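Local coordinates for iota-carrageenase (Alteromonas sp., PDB 1H80), which hydrolyses the beta-1,4 linkages of iota-carrageenan, a sulfated galactan of red algal cell walls, with inversion of anomeric configuration, at residues 72-86 and 108-122. Residues are numbered along the deposited sequence; the frame is centred on the assembly and turned at random. Where two conformers were deposited one is given.
Sequences MKSNVHIRVESDVII and VRNFSFQGLGNGFLV. With CA (calcium ion), chain C; NA (sodium ion), chain G.
Val80 lays CG1 over one face of the Phe120 ring, 3.8 Å from its centroid, while its other methyl, CG2, reaches Phe113 CE1 at 3.6 Å. Phe120 has CG between backbone N and carbonyl carbon (chi1 58°), a torsion that turns the ring back against the Val80 side chain. Two residues earlier on the same face, Ile78 sets CG2 over the face of Phe113. Met72 then runs obliquely across Phe111, a Met-aromatic contact with SD 3.5 Å from CE1. Phe100 and Phe148, from neighbouring strands, extend this aromatic interior.

On the other face of strands 76-80 and 111-115 the residues are polar: His77, Arg79, Ser112 and Gln114. Ser112 OG is hydrogen-bonded to His77 ND1 (2.7 Å), in the plane of that ring, and takes bonds from both terminal nitrogens of Arg79, the one from NH1 shorter and straighter. NH1 also donates to Ile78 O from above the carbonyl plane, which helps fix the guanidinium; Gln114 CB covers one of its faces. At the corner, Asn110 ND2 donates to Asn75 OD1 at 3.0 Å, while Asn110 OD1 is hydrogen-bonded to Asn142 ND2.

Beyond Val80 a calcium ion joins the turns through Ser82 O and OG, Asn118 OD1 and Gly119 O, with four waters. Two parallel ladders, 76-80 with 111-115 and 85-86 with 121-122, flank these loops, the register slipping one residue between them. Parallel strands of successive coils, paired rung on rung, with Asn over Asn at the corner, typify the right-handed parallel beta-helix of pectate lyase-like enzymes.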
loop_
_atom_site.group_PDB
_atom_site.type_symbol
_atom_site.label_atom_id
_atom_site.label_comp_id
_atom_site.label_asym_id
_atom_site.label_seq_id
_atom_site.Cartn_x
_atom_site.Cartn_y
_atom_site.Cartn_z
ATOM N N MET A 72 -8.408 -17.702 5.437
ATOM C CA MET A 72 -7.352 -18.225 6.290
ATOM C C MET A 72 -7.893 -18.472 7.689
ATOM O O MET A 72 -8.898 -17.886 8.093
ATOM C CB MET A 72 -6.183 -17.244 6.323
ATOM C CG MET A 72 -5.518 -17.073 4.960
ATOM S SD MET A 72 -4.895 -18.645 4.303
ATOM C CE MET A 72 -4.585 -18.229 2.586
ATOM N N LYS A 73 -7.229 -19.355 8.425
ATOM C CA LYS A 73 -7.651 -19.690 9.774
ATOM C C LYS A 73 -6.471 -19.784 10.727
ATOM O O LYS A 73 -5.319 -19.881 10.301
ATOM C CB LYS A 73 -8.425 -21.009 9.769
ATOM C CG LYS A 73 -9.805 -20.896 9.138
ATOM C CD LYS A 73 -10.590 -22.190 9.274
ATOM C CE LYS A 73 -12.056 -21.981 8.933
ATOM N NZ LYS A 73 -12.227 -21.350 7.601
ATOM N N SER A 74 -6.778 -19.765 12.017
ATOM C CA SER A 74 -5.767 -19.819 13.061
ATOM C C SER A 74 -4.853 -21.030 13.034
ATOM O O SER A 74 -5.263 -22.141 12.692
ATOM C CB SER A 74 -6.430 -19.755 14.436
ATOM O OG SER A 74 -7.151 -18.553 14.595
ATOM N N ASN A 75 -3.606 -20.782 13.416
ATOM C CA ASN A 75 -2.575 -21.797 13.510
ATOM C C ASN A 75 -2.259 -22.527 12.219
ATOM O O ASN A 75 -1.865 -23.690 12.232
ATOM C CB ASN A 75 -2.949 -22.782 14.617
ATOM C CG ASN A 75 -3.106 -22.093 15.957
ATOM O OD1 ASN A 75 -2.190 -21.414 16.428
ATOM N ND2 ASN A 75 -4.268 -22.256 16.576
ATOM N N VAL A 76 -2.430 -21.826 11.105
ATOM C CA VAL A 76 -2.129 -22.379 9.798
ATOM C C VAL A 76 -0.903 -21.641 9.289
ATOM O O VAL A 76 -0.862 -20.412 9.277
ATOM C CB VAL A 76 -3.295 -22.183 8.812
ATOM C CG1 VAL A 76 -2.894 -22.667 7.434
ATOM C CG2 VAL A 76 -4.511 -22.957 9.303
ATOM N N HIS A 77 0.101 -22.403 8.882
ATOM C CA HIS A 77 1.342 -21.831 8.397
ATOM C C HIS A 77 1.629 -22.390 7.028
ATOM O O HIS A 77 1.977 -23.559 6.871
ATOM C CB HIS A 77 2.440 -22.150 9.406
ATOM C CG HIS A 77 2.163 -21.568 10.753
ATOM N ND1 HIS A 77 2.487 -20.271 11.080
ATOM C CD2 HIS A 77 1.463 -22.057 11.805
ATOM C CE1 HIS A 77 1.994 -19.981 12.271
ATOM N NE2 HIS A 77 1.368 -21.047 12.731
ATOM N N ILE A 78 1.447 -21.534 6.032
ATOM C CA ILE A 78 1.637 -21.916 4.648
ATOM C C ILE A 78 3.025 -21.589 4.135
ATOM O O ILE A 78 3.533 -20.485 4.328
ATOM C CB ILE A 78 0.579 -21.225 3.763
ATOM C CG1 ILE A 78 -0.817 -21.681 4.201
ATOM C CG2 ILE A 78 0.822 -21.546 2.294
ATOM C CD1 ILE A 78 -1.948 -20.936 3.524
ATOM N N ARG A 79 3.645 -22.578 3.499
ATOM C CA ARG A 79 4.964 -22.408 2.916
ATOM C C ARG A 79 4.803 -22.735 1.447
ATOM O O ARG A 79 4.188 -23.738 1.080
ATOM C CB ARG A 79 5.980 -23.330 3.593
ATOM C CG ARG A 79 6.280 -22.904 5.030
ATOM C CD ARG A 79 6.874 -21.494 5.071
ATOM N NE ARG A 79 7.108 -21.009 6.431
ATOM C CZ ARG A 79 6.188 -20.455 7.219
ATOM N NH1 ARG A 79 4.932 -20.294 6.806
ATOM N NH2 ARG A 79 6.531 -20.061 8.438
ATOM N N VAL A 80 5.356 -21.877 0.606
ATOM C CA VAL A 80 5.217 -22.035 -0.833
ATOM C C VAL A 80 6.540 -22.285 -1.534
ATOM O O VAL A 80 7.493 -21.534 -1.356
ATOM C CB VAL A 80 4.568 -20.767 -1.422
ATOM C CG1 VAL A 80 4.215 -20.987 -2.877
ATOM C CG2 VAL A 80 3.336 -20.388 -0.606
ATOM N N GLU A 81 6.608 -23.336 -2.344
ATOM C CA GLU A 81 7.856 -23.611 -3.041
ATOM C C GLU A 81 8.198 -22.489 -4.016
ATOM O O GLU A 81 7.322 -21.766 -4.496
ATOM C CB GLU A 81 7.809 -24.977 -3.725
ATOM C CG GLU A 81 7.760 -26.109 -2.704
ATOM C CD GLU A 81 8.130 -27.462 -3.284
ATOM O OE1 GLU A 81 7.587 -27.828 -4.343
ATOM O OE2 GLU A 81 8.962 -28.166 -2.669
ATOM N N SER A 82 9.487 -22.356 -4.298
ATOM C CA SER A 82 10.012 -21.270 -5.117
ATOM C C SER A 82 9.611 -21.120 -6.580
ATOM O O SER A 82 9.779 -20.038 -7.149
ATOM C CB SER A 82 11.537 -21.267 -5.011
ATOM O OG SER A 82 12.080 -20.082 -5.561
ATOM N N ASP A 83 9.100 -22.179 -7.199
ATOM C CA ASP A 83 8.699 -22.078 -8.600
ATOM C C ASP A 83 7.187 -22.024 -8.743
ATOM O O ASP A 83 6.649 -22.123 -9.846
ATOM C CB ASP A 83 9.259 -23.251 -9.405
ATOM C CG ASP A 83 10.772 -23.230 -9.481
ATOM O OD1 ASP A 83 11.333 -22.157 -9.793
ATOM O OD2 ASP A 83 11.402 -24.282 -9.234
ATOM N N VAL A 84 6.501 -21.857 -7.621
ATOM C CA VAL A 84 5.050 -21.790 -7.634
ATOM C C VAL A 84 4.547 -20.513 -8.283
ATOM O O VAL A 84 5.144 -19.447 -8.143
ATOM C CB VAL A 84 4.476 -21.864 -6.203
ATOM C CG1 VAL A 84 2.986 -21.486 -6.206
ATOM C CG2 VAL A 84 4.648 -23.271 -5.661
ATOM N N ILE A 85 3.450 -20.642 -9.018
ATOM C CA ILE A 85 2.814 -19.503 -9.652
ATOM C C ILE A 85 1.372 -19.568 -9.187
ATOM O O ILE A 85 0.707 -20.596 -9.334
ATOM C CB ILE A 85 2.850 -19.588 -11.188
ATOM C CG1 ILE A 85 4.297 -19.535 -11.680
ATOM C CG2 ILE A 85 2.043 -18.437 -11.779
ATOM C CD1 ILE A 85 4.448 -19.745 -13.174
ATOM N N ILE A 86 0.906 -18.485 -8.580
ATOM C CA ILE A 86 -0.463 -18.418 -8.103
ATOM C C ILE A 86 -1.205 -17.374 -8.918
ATOM O O ILE A 86 -0.754 -16.237 -9.056
ATOM C CB ILE A 86 -0.518 -18.045 -6.605
ATOM C CG1 ILE A 86 -0.031 -19.228 -5.766
ATOM C CG2 ILE A 86 -1.936 -17.665 -6.210
ATOM C CD1 ILE A 86 0.107 -18.921 -4.282
ATOM N N VAL A 108 -8.586 -14.720 13.349
ATOM C CA VAL A 108 -7.395 -15.509 13.066
ATOM C C VAL A 108 -6.245 -15.134 13.984
ATOM O O VAL A 108 -5.951 -13.957 14.182
ATOM C CB VAL A 108 -6.937 -15.314 11.609
ATOM C CG1 VAL A 108 -5.669 -16.121 11.346
ATOM C CG2 VAL A 108 -8.045 -15.736 10.657
ATOM N N ARG A 109 -5.597 -16.150 14.544
ATOM C CA ARG A 109 -4.464 -15.942 15.433
ATOM C C ARG A 109 -3.370 -16.929 15.050
ATOM O O ARG A 109 -3.657 -18.092 14.768
ATOM C CB ARG A 109 -4.879 -16.182 16.887
ATOM C CG ARG A 109 -5.974 -15.249 17.410
ATOM C CD ARG A 109 -5.483 -13.810 17.529
ATOM N NE ARG A 109 -6.498 -12.909 18.083
ATOM C CZ ARG A 109 -7.321 -12.152 17.360
ATOM N NH1 ARG A 109 -7.272 -12.172 16.034
ATOM N NH2 ARG A 109 -8.192 -11.353 17.969
ATOM N N ASN A 110 -2.127 -16.459 15.034
ATOM C CA ASN A 110 -0.972 -17.300 14.711
ATOM C C ASN A 110 -1.077 -17.830 13.294
ATOM O O ASN A 110 -1.427 -18.990 13.064
ATOM C CB ASN A 110 -0.881 -18.469 15.689
ATOM C CG ASN A 110 -1.065 -18.033 17.120
ATOM O OD1 ASN A 110 -0.542 -17.000 17.540
ATOM N ND2 ASN A 110 -1.811 -18.822 17.884
ATOM N N PHE A 111 -0.738 -16.975 12.342
ATOM C CA PHE A 111 -0.836 -17.336 10.943
ATOM C C PHE A 111 0.380 -16.879 10.157
ATOM O O PHE A 111 0.921 -15.813 10.416
ATOM C CB PHE A 111 -2.090 -16.678 10.359
ATOM C CG PHE A 111 -2.158 -16.729 8.867
ATOM C CD1 PHE A 111 -2.549 -17.889 8.220
ATOM C CD2 PHE A 111 -1.774 -15.629 8.105
ATOM C CE1 PHE A 111 -2.558 -17.960 6.831
ATOM C CE2 PHE A 111 -1.778 -15.689 6.714
ATOM C CZ PHE A 111 -2.168 -16.856 6.078
ATOM N N SER A 112 0.828 -17.692 9.209
ATOM C CA SER A 112 1.940 -17.265 8.376
ATOM C C SER A 112 1.771 -17.804 6.960
ATOM O O SER A 112 1.159 -18.851 6.744
ATOM C CB SER A 112 3.296 -17.685 8.974
ATOM O OG SER A 112 3.510 -19.082 8.910
ATOM N N PHE A 113 2.275 -17.039 5.999
ATOM C CA PHE A 113 2.209 -17.385 4.579
ATOM C C PHE A 113 3.563 -16.906 4.098
ATOM O O PHE A 113 3.806 -15.703 3.985
ATOM C CB PHE A 113 1.075 -16.609 3.912
ATOM C CG PHE A 113 0.690 -17.135 2.563
ATOM C CD1 PHE A 113 1.582 -17.096 1.502
ATOM C CD2 PHE A 113 -0.574 -17.669 2.356
ATOM C CE1 PHE A 113 1.215 -17.581 0.247
ATOM C CE2 PHE A 113 -0.949 -18.155 1.107
ATOM C CZ PHE A 113 -0.051 -18.109 0.053
ATOM N N GLN A 114 4.454 -17.845 3.806
ATOM C CA GLN A 114 5.798 -17.471 3.399
ATOM C C GLN A 114 6.368 -18.287 2.253
ATOM O O GLN A 114 6.220 -19.508 2.207
ATOM C CB GLN A 114 6.719 -17.575 4.616
ATOM C CG GLN A 114 8.133 -17.070 4.406
ATOM C CD GLN A 114 8.894 -16.977 5.713
ATOM O OE1 GLN A 114 8.394 -16.423 6.693
ATOM N NE2 GLN A 114 10.107 -17.514 5.735
ATOM N N GLY A 115 7.027 -17.599 1.330
ATOM C CA GLY A 115 7.633 -18.279 0.209
ATOM C C GLY A 115 8.990 -18.818 0.624
ATOM O O GLY A 115 9.729 -18.183 1.381
ATOM N N LEU A 116 9.311 -20.014 0.146
ATOM C CA LEU A 116 10.599 -20.625 0.422
ATOM C C LEU A 116 11.604 -20.086 -0.586
ATOM O O LEU A 116 11.226 -19.568 -1.639
ATOM C CB LEU A 116 10.503 -22.143 0.261
ATOM C CG LEU A 116 9.632 -22.864 1.283
ATOM C CD1 LEU A 116 9.304 -24.259 0.786
ATOM C CD2 LEU A 116 10.361 -22.913 2.617
ATOM N N GLY A 117 12.884 -20.198 -0.258
ATOM C CA GLY A 117 13.924 -19.753 -1.171
ATOM C C GLY A 117 13.828 -18.303 -1.601
ATOM O O GLY A 117 13.655 -17.421 -0.763
ATOM N N ASN A 118 13.950 -18.054 -2.905
ATOM C CA ASN A 118 13.889 -16.688 -3.405
ATOM C C ASN A 118 12.469 -16.201 -3.662
ATOM O O ASN A 118 12.262 -15.161 -4.290
ATOM C CB ASN A 118 14.748 -16.518 -4.669
ATOM C CG ASN A 118 14.303 -17.404 -5.811
ATOM O OD1 ASN A 118 13.134 -17.755 -5.922
ATOM N ND2 ASN A 118 15.243 -17.751 -6.688
ATOM N N GLY A 119 11.488 -16.954 -3.177
ATOM C CA GLY A 119 10.107 -16.535 -3.325
ATOM C C GLY A 119 9.383 -17.068 -4.535
ATOM O O GLY A 119 9.992 -17.625 -5.442
ATOM N N PHE A 120 8.068 -16.887 -4.544
ATOM C CA PHE A 120 7.255 -17.370 -5.645
ATOM C C PHE A 120 6.594 -16.217 -6.363
ATOM O O PHE A 120 6.837 -15.052 -6.058
ATOM C CB PHE A 120 6.189 -18.343 -5.145
ATOM C CG PHE A 120 5.269 -17.761 -4.113
ATOM C CD1 PHE A 120 5.662 -17.670 -2.781
ATOM C CD2 PHE A 120 4.006 -17.300 -4.470
ATOM C CE1 PHE A 120 4.812 -17.131 -1.820
ATOM C CE2 PHE A 120 3.151 -16.761 -3.519
ATOM C CZ PHE A 120 3.552 -16.675 -2.191
ATOM N N LEU A 121 5.733 -16.555 -7.310
ATOM C CA LEU A 121 5.063 -15.543 -8.097
ATOM C C LEU A 121 3.547 -15.557 -7.996
ATOM O O LEU A 121 2.918 -16.615 -8.042
ATOM C CB LEU A 121 5.452 -15.716 -9.566
ATOM C CG LEU A 121 4.808 -14.758 -10.566
ATOM C CD1 LEU A 121 5.405 -13.377 -10.389
ATOM C CD2 LEU A 121 5.045 -15.257 -11.981
ATOM N N VAL A 122 2.976 -14.371 -7.822
ATOM C CA VAL A 122 1.527 -14.199 -7.825
ATOM C C VAL A 122 1.384 -13.470 -9.154
ATOM O O VAL A 122 1.921 -12.375 -9.323
ATOM C CB VAL A 122 1.030 -13.302 -6.685
ATOM C CG1 VAL A 122 -0.430 -12.937 -6.918
ATOM C CG2 VAL A 122 1.175 -14.031 -5.361
HETATM CA CA CA C . 11.347 -18.311 -7.180
HETATM NA NA NA G . 8.681 -30.003 -4.101
HETATM O O HOH W 1 14.709 -20.555 -4.474
HETATM O O HOH W 2 12.311 -19.876 -8.619
HETATM O O HOH W 3 11.411 -15.772 -7.174
HETATM O O HOH W 4 9.591 -17.591 -8.706
HETATM O O HOH W 5 12.643 -17.132 -9.055
HETATM O O HOH W 6 7.856 -29.957 -6.227
#